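Side-chain contacts in DNA sulfur modification protein DndE (Escherichia coli, PDB 4LRV), which takes part in DNA phosphorothioation, the sulfur modification of the DNA backbone, and probably binds DNA: residues S42-S47 and V98-A103; I64-E69 and K92-H97. All blocks are in the same frame, centred on the assembly; numbering follows the deposited sequence.

Both contacts use helix 87-103, the last helix of the chain. Contact 2 takes its middle, K92-H97, and contact 1 the next turns, V98-A103. Their centres lie about 12 Å apart. Along the chain contact 2 is nested inside the loop closed by contact 1: S42-S47 comes first, then I64-E69, then the two helix segments in a row. Contact 2 is buried, its centre about 4 Å from the centre of the chain, whereas contact 1 is at the surface. The two meet where F44 and Y46 pack on H97, A93 and A96. One helix thus ties the loop after helix 28-40 and the short helix 63-67 into a single largely helical DndE domain.

Contact 1: residues S42-S47 and V98-A103; sequences SEFRYS and VEDGIA
This is a surface contact in a largely helical protein whose strand 6-7 and helices 11-23 and 28-40 are consistent with a ribbon-helix-helix unit, as in the Met repressor clan. The loop after helix 28-40 lies against the C-terminal turns of helix 87-103. F44 and D100 make an aromatic-carboxylate stack with a CH-pi component. CB of D100 sits over one face of the F44 ring, 3.8 Å from the centroid and 9° off the ring normal. The carboxylate then runs back across the ring toward the F44 backbone, its plane only 16° from that of the ring. Its carbon CG comes within 3.4 Å of F44 CG. OD1 lies 3.4 Å from F44 CD1. The chi1 of D100, 176°, swings the carboxylate off the helix and out to the ring, and the two side chains slide past each other in opposite directions.

F44 also meets H97 edge-to-face and touches A96, both on helix 87-103. Beside it, NH1 of R45 donates to the carbonyl O of F44 at 2.7 Å and to O of S42 at 3.1 Å. The guanidinium thus closes back on its own loop on either side of E43. The carboxylate of D100 has a polar partner on helix 28-40, and this probably helps hold it flat over the ring: OD2 is hydrogen-bonded to OG of S39 while it reaches past the ring to CB of F44 at 3.3 Å.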
# COMPACT_ATOMS: atom_id res chain seq x y z
N SER A 42 -17.06 4.31 -21.26
CA SER A 42 -17.00 4.53 -22.70
C SER A 42 -18.27 4.02 -23.39
O SER A 42 -19.33 3.94 -22.78
CB SER A 42 -15.75 3.88 -23.31
OG SER A 42 -15.80 2.46 -23.22
N GLU A 43 -18.15 3.66 -24.67
CA GLU A 43 -19.30 3.33 -25.53
C GLU A 43 -19.59 1.85 -25.56
O GLU A 43 -20.70 1.43 -25.89
CB GLU A 43 -19.04 3.79 -26.95
CG GLU A 43 -18.47 5.19 -27.04
CD GLU A 43 -17.17 5.24 -27.80
OE1 GLU A 43 -16.23 5.87 -27.28
OE2 GLU A 43 -17.07 4.65 -28.91
N PHE A 44 -18.59 1.04 -25.23
CA PHE A 44 -18.80 -0.39 -25.23
C PHE A 44 -19.95 -0.78 -24.30
O PHE A 44 -20.10 -0.21 -23.23
CB PHE A 44 -17.51 -1.13 -24.85
CG PHE A 44 -17.68 -2.61 -24.79
CD1 PHE A 44 -17.49 -3.39 -25.93
CD2 PHE A 44 -18.07 -3.23 -23.61
CE1 PHE A 44 -17.66 -4.76 -25.88
CE2 PHE A 44 -18.26 -4.60 -23.55
CZ PHE A 44 -18.05 -5.37 -24.69
N ARG A 45 -20.76 -1.73 -24.75
CA ARG A 45 -21.83 -2.31 -23.95
C ARG A 45 -21.99 -3.77 -24.32
O ARG A 45 -22.03 -4.13 -25.50
CB ARG A 45 -23.16 -1.59 -24.18
CG ARG A 45 -23.29 -0.20 -23.56
CD ARG A 45 -23.26 -0.24 -22.04
NE ARG A 45 -23.42 1.09 -21.47
CZ ARG A 45 -22.45 1.99 -21.32
NH1 ARG A 45 -21.21 1.72 -21.71
NH2 ARG A 45 -22.72 3.18 -20.78
N TYR A 46 -22.08 -4.61 -23.30
CA TYR A 46 -22.40 -6.00 -23.50
C TYR A 46 -23.83 -6.15 -24.02
O TYR A 46 -24.72 -5.38 -23.67
CB TYR A 46 -22.22 -6.79 -22.21
CG TYR A 46 -22.65 -8.24 -22.32
CD1 TYR A 46 -23.95 -8.62 -22.01
CD2 TYR A 46 -21.76 -9.21 -22.75
CE1 TYR A 46 -24.35 -9.94 -22.11
CE2 TYR A 46 -22.15 -10.54 -22.87
CZ TYR A 46 -23.45 -10.90 -22.54
OH TYR A 46 -23.86 -12.21 -22.65
N SER A 47 -24.04 -7.17 -24.85
CA SER A 47 -25.38 -7.54 -25.27
C SER A 47 -25.39 -9.06 -25.49
O SER A 47 -24.52 -9.59 -26.17
CB SER A 47 -25.79 -6.78 -26.52
OG SER A 47 -27.19 -6.84 -26.71
N VAL A 98 -14.26 -6.23 -18.71
CA VAL A 98 -12.86 -6.31 -18.32
C VAL A 98 -11.99 -6.47 -19.57
O VAL A 98 -10.98 -5.78 -19.73
CB VAL A 98 -12.58 -7.41 -17.27
CG1 VAL A 98 -11.10 -7.50 -16.97
CG2 VAL A 98 -13.32 -7.08 -15.99
N GLU A 99 -12.44 -7.34 -20.48
CA GLU A 99 -11.75 -7.57 -21.76
C GLU A 99 -11.66 -6.30 -22.59
O GLU A 99 -10.58 -5.95 -23.08
CB GLU A 99 -12.45 -8.67 -22.56
CG GLU A 99 -11.97 -8.86 -23.99
CD GLU A 99 -12.97 -9.66 -24.84
OE1 GLU A 99 -14.12 -9.90 -24.37
OE2 GLU A 99 -12.62 -10.06 -25.98
N ASP A 100 -12.78 -5.61 -22.74
CA ASP A 100 -12.82 -4.38 -23.53
C ASP A 100 -11.87 -3.33 -22.93
O ASP A 100 -10.99 -2.83 -23.61
CB ASP A 100 -14.24 -3.85 -23.62
CG ASP A 100 -14.32 -2.53 -24.34
OD1 ASP A 100 -14.20 -2.53 -25.59
OD2 ASP A 100 -14.49 -1.49 -23.67
N GLY A 101 -12.05 -3.03 -21.64
CA GLY A 101 -11.14 -2.16 -20.89
C GLY A 101 -9.65 -2.46 -21.06
O GLY A 101 -8.86 -1.54 -21.26
N ILE A 102 -9.28 -3.73 -20.98
CA ILE A 102 -7.87 -4.13 -21.14
C ILE A 102 -7.37 -4.21 -22.59
O ILE A 102 -6.20 -3.97 -22.85
CB ILE A 102 -7.55 -5.47 -20.39
CG1 ILE A 102 -6.05 -5.57 -20.08
CG2 ILE A 102 -8.03 -6.69 -21.16
CD1 ILE A 102 -5.63 -4.80 -18.84
N ALA A 103 -8.25 -4.52 -23.54
CA ALA A 103 -7.89 -4.48 -24.97
C ALA A 103 -7.47 -3.07 -25.38
O ALA A 103 -6.65 -2.89 -26.29
CB ALA A 103 -9.05 -4.94 -25.82

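Contact 2: residues I64-E69 and K92-H97; sequences ITWLGE and KAWAAH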
# COMPACT_ATOMS: atom_id res chain seq x y z
N ILE A 64 -14.68 -11.01 -4.08
CA ILE A 64 -14.02 -10.01 -3.25
C ILE A 64 -12.57 -9.85 -3.68
O ILE A 64 -12.03 -8.74 -3.68
CB ILE A 64 -14.07 -10.36 -1.76
CG1 ILE A 64 -15.44 -10.94 -1.40
CG2 ILE A 64 -13.78 -9.11 -0.92
CD1 ILE A 64 -15.69 -11.03 0.10
N THR A 65 -11.96 -10.96 -4.07
CA THR A 65 -10.63 -10.95 -4.63
C THR A 65 -10.59 -10.10 -5.89
O THR A 65 -9.71 -9.25 -6.04
CB THR A 65 -10.13 -12.37 -4.96
OG1 THR A 65 -10.35 -13.23 -3.83
CG2 THR A 65 -8.67 -12.34 -5.28
N TRP A 66 -11.53 -10.34 -6.80
CA TRP A 66 -11.58 -9.59 -8.05
C TRP A 66 -11.88 -8.12 -7.80
O TRP A 66 -11.18 -7.24 -8.32
CB TRP A 66 -12.64 -10.14 -9.00
CG TRP A 66 -12.28 -11.40 -9.74
CD1 TRP A 66 -12.91 -12.60 -9.64
CD2 TRP A 66 -11.26 -11.58 -10.73
NE1 TRP A 66 -12.34 -13.52 -10.47
CE2 TRP A 66 -11.32 -12.92 -11.16
CE3 TRP A 66 -10.28 -10.73 -11.29
CZ2 TRP A 66 -10.45 -13.44 -12.13
CZ3 TRP A 66 -9.42 -11.25 -12.25
CH2 TRP A 66 -9.51 -12.60 -12.65
N LEU A 67 -12.92 -7.85 -7.01
CA LEU A 67 -13.46 -6.50 -6.93
C LEU A 67 -12.92 -5.65 -5.80
O LEU A 67 -12.74 -4.45 -5.97
CB LEU A 67 -15.00 -6.50 -6.93
CG LEU A 67 -15.64 -7.30 -8.09
CD1 LEU A 67 -17.15 -7.17 -8.08
CD2 LEU A 67 -15.05 -6.90 -9.45
N GLY A 68 -12.66 -6.27 -4.65
CA GLY A 68 -12.16 -5.55 -3.47
C GLY A 68 -13.14 -4.49 -2.99
O GLY A 68 -14.35 -4.72 -3.02
N GLU A 69 -12.61 -3.33 -2.58
CA GLU A 69 -13.44 -2.19 -2.15
C GLU A 69 -14.35 -1.66 -3.26
O GLU A 69 -15.28 -0.89 -3.00
CB GLU A 69 -12.56 -1.02 -1.67
CG GLU A 69 -11.29 -1.40 -0.93
CD GLU A 69 -11.48 -1.52 0.57
OE1 GLU A 69 -10.63 -0.96 1.32
OE2 GLU A 69 -12.47 -2.16 0.99
N LYS A 92 -20.90 -12.74 -17.77
CA LYS A 92 -20.44 -12.47 -19.13
C LYS A 92 -20.27 -10.96 -19.35
O LYS A 92 -19.28 -10.52 -19.93
CB LYS A 92 -21.41 -13.05 -20.16
CG LYS A 92 -21.40 -14.57 -20.26
CD LYS A 92 -22.58 -15.09 -21.06
CE LYS A 92 -22.34 -16.53 -21.52
NZ LYS A 92 -23.58 -17.17 -22.08
N ALA A 93 -21.23 -10.17 -18.87
CA ALA A 93 -21.18 -8.71 -19.01
C ALA A 93 -19.99 -8.10 -18.28
O ALA A 93 -19.26 -7.30 -18.86
CB ALA A 93 -22.47 -8.09 -18.54
N TRP A 94 -19.78 -8.50 -17.01
CA TRP A 94 -18.60 -8.06 -16.24
C TRP A 94 -17.30 -8.45 -16.95
O TRP A 94 -16.41 -7.63 -17.10
CB TRP A 94 -18.60 -8.61 -14.78
CG TRP A 94 -17.25 -8.45 -14.08
CD1 TRP A 94 -16.72 -7.29 -13.60
CD2 TRP A 94 -16.27 -9.47 -13.82
NE1 TRP A 94 -15.47 -7.53 -13.06
CE2 TRP A 94 -15.18 -8.86 -13.18
CE3 TRP A 94 -16.22 -10.85 -14.07
CZ2 TRP A 94 -14.04 -9.57 -12.79
CZ3 TRP A 94 -15.09 -11.55 -13.69
CH2 TRP A 94 -14.01 -10.91 -13.05
N ALA A 95 -17.22 -9.70 -17.41
CA ALA A 95 -16.04 -10.19 -18.14
C ALA A 95 -15.81 -9.45 -19.47
O ALA A 95 -14.69 -9.06 -19.78
CB ALA A 95 -16.15 -11.69 -18.38
N ALA A 96 -16.88 -9.26 -20.24
CA ALA A 96 -16.77 -8.55 -21.50
C ALA A 96 -16.20 -7.14 -21.27
O ALA A 96 -15.34 -6.70 -22.04
CB ALA A 96 -18.12 -8.48 -22.20
N HIS A 97 -16.67 -6.47 -20.22
CA HIS A 97 -16.15 -5.16 -19.85
C HIS A 97 -14.69 -5.19 -19.41
O HIS A 97 -13.94 -4.26 -19.72
CB HIS A 97 -17.01 -4.52 -18.76
CG HIS A 97 -18.13 -3.68 -19.30
ND1 HIS A 97 -19.46 -3.97 -19.09
CD2 HIS A 97 -18.10 -2.57 -20.08
CE1 HIS A 97 -20.20 -3.07 -19.69
NE2 HIS A 97 -19.41 -2.21 -20.31
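The hydrophobic core of the DndE domain holds this contact, a T-shaped tryptophan pair joining short helix 63-67 to helix 87-103. W94 points the outer edge of its six-membered ring at one face of W66. The planes are 65° apart, and the centroids of the W66 five-membered ring and the W94 six-membered ring are 4.9 Å apart. The leading atom is CH2 of W94, 3.7 Å from CD2 of W66. With chi1 at 166° the indole of W94 reaches out from its helix toward 63-67.

CD2 of L67 comes in obliquely beside NE1 of W94, at 3.7 Å. W66 NE1 donates to the carbonyl O of M7, and this bond probably helps set how its ring is turned. L9 touches both indoles, F36 meets W94, and L78 of helix 71-81 also packs on W94. With W66 cut back to an alanine, the W94 edge would probably lose its aromatic face and the M7 carbonyl its indole donor. Across the two segments the contact is apolar and aromatic, so it probably depends on dispersion and the weak attraction of a C-H edge to a pi face.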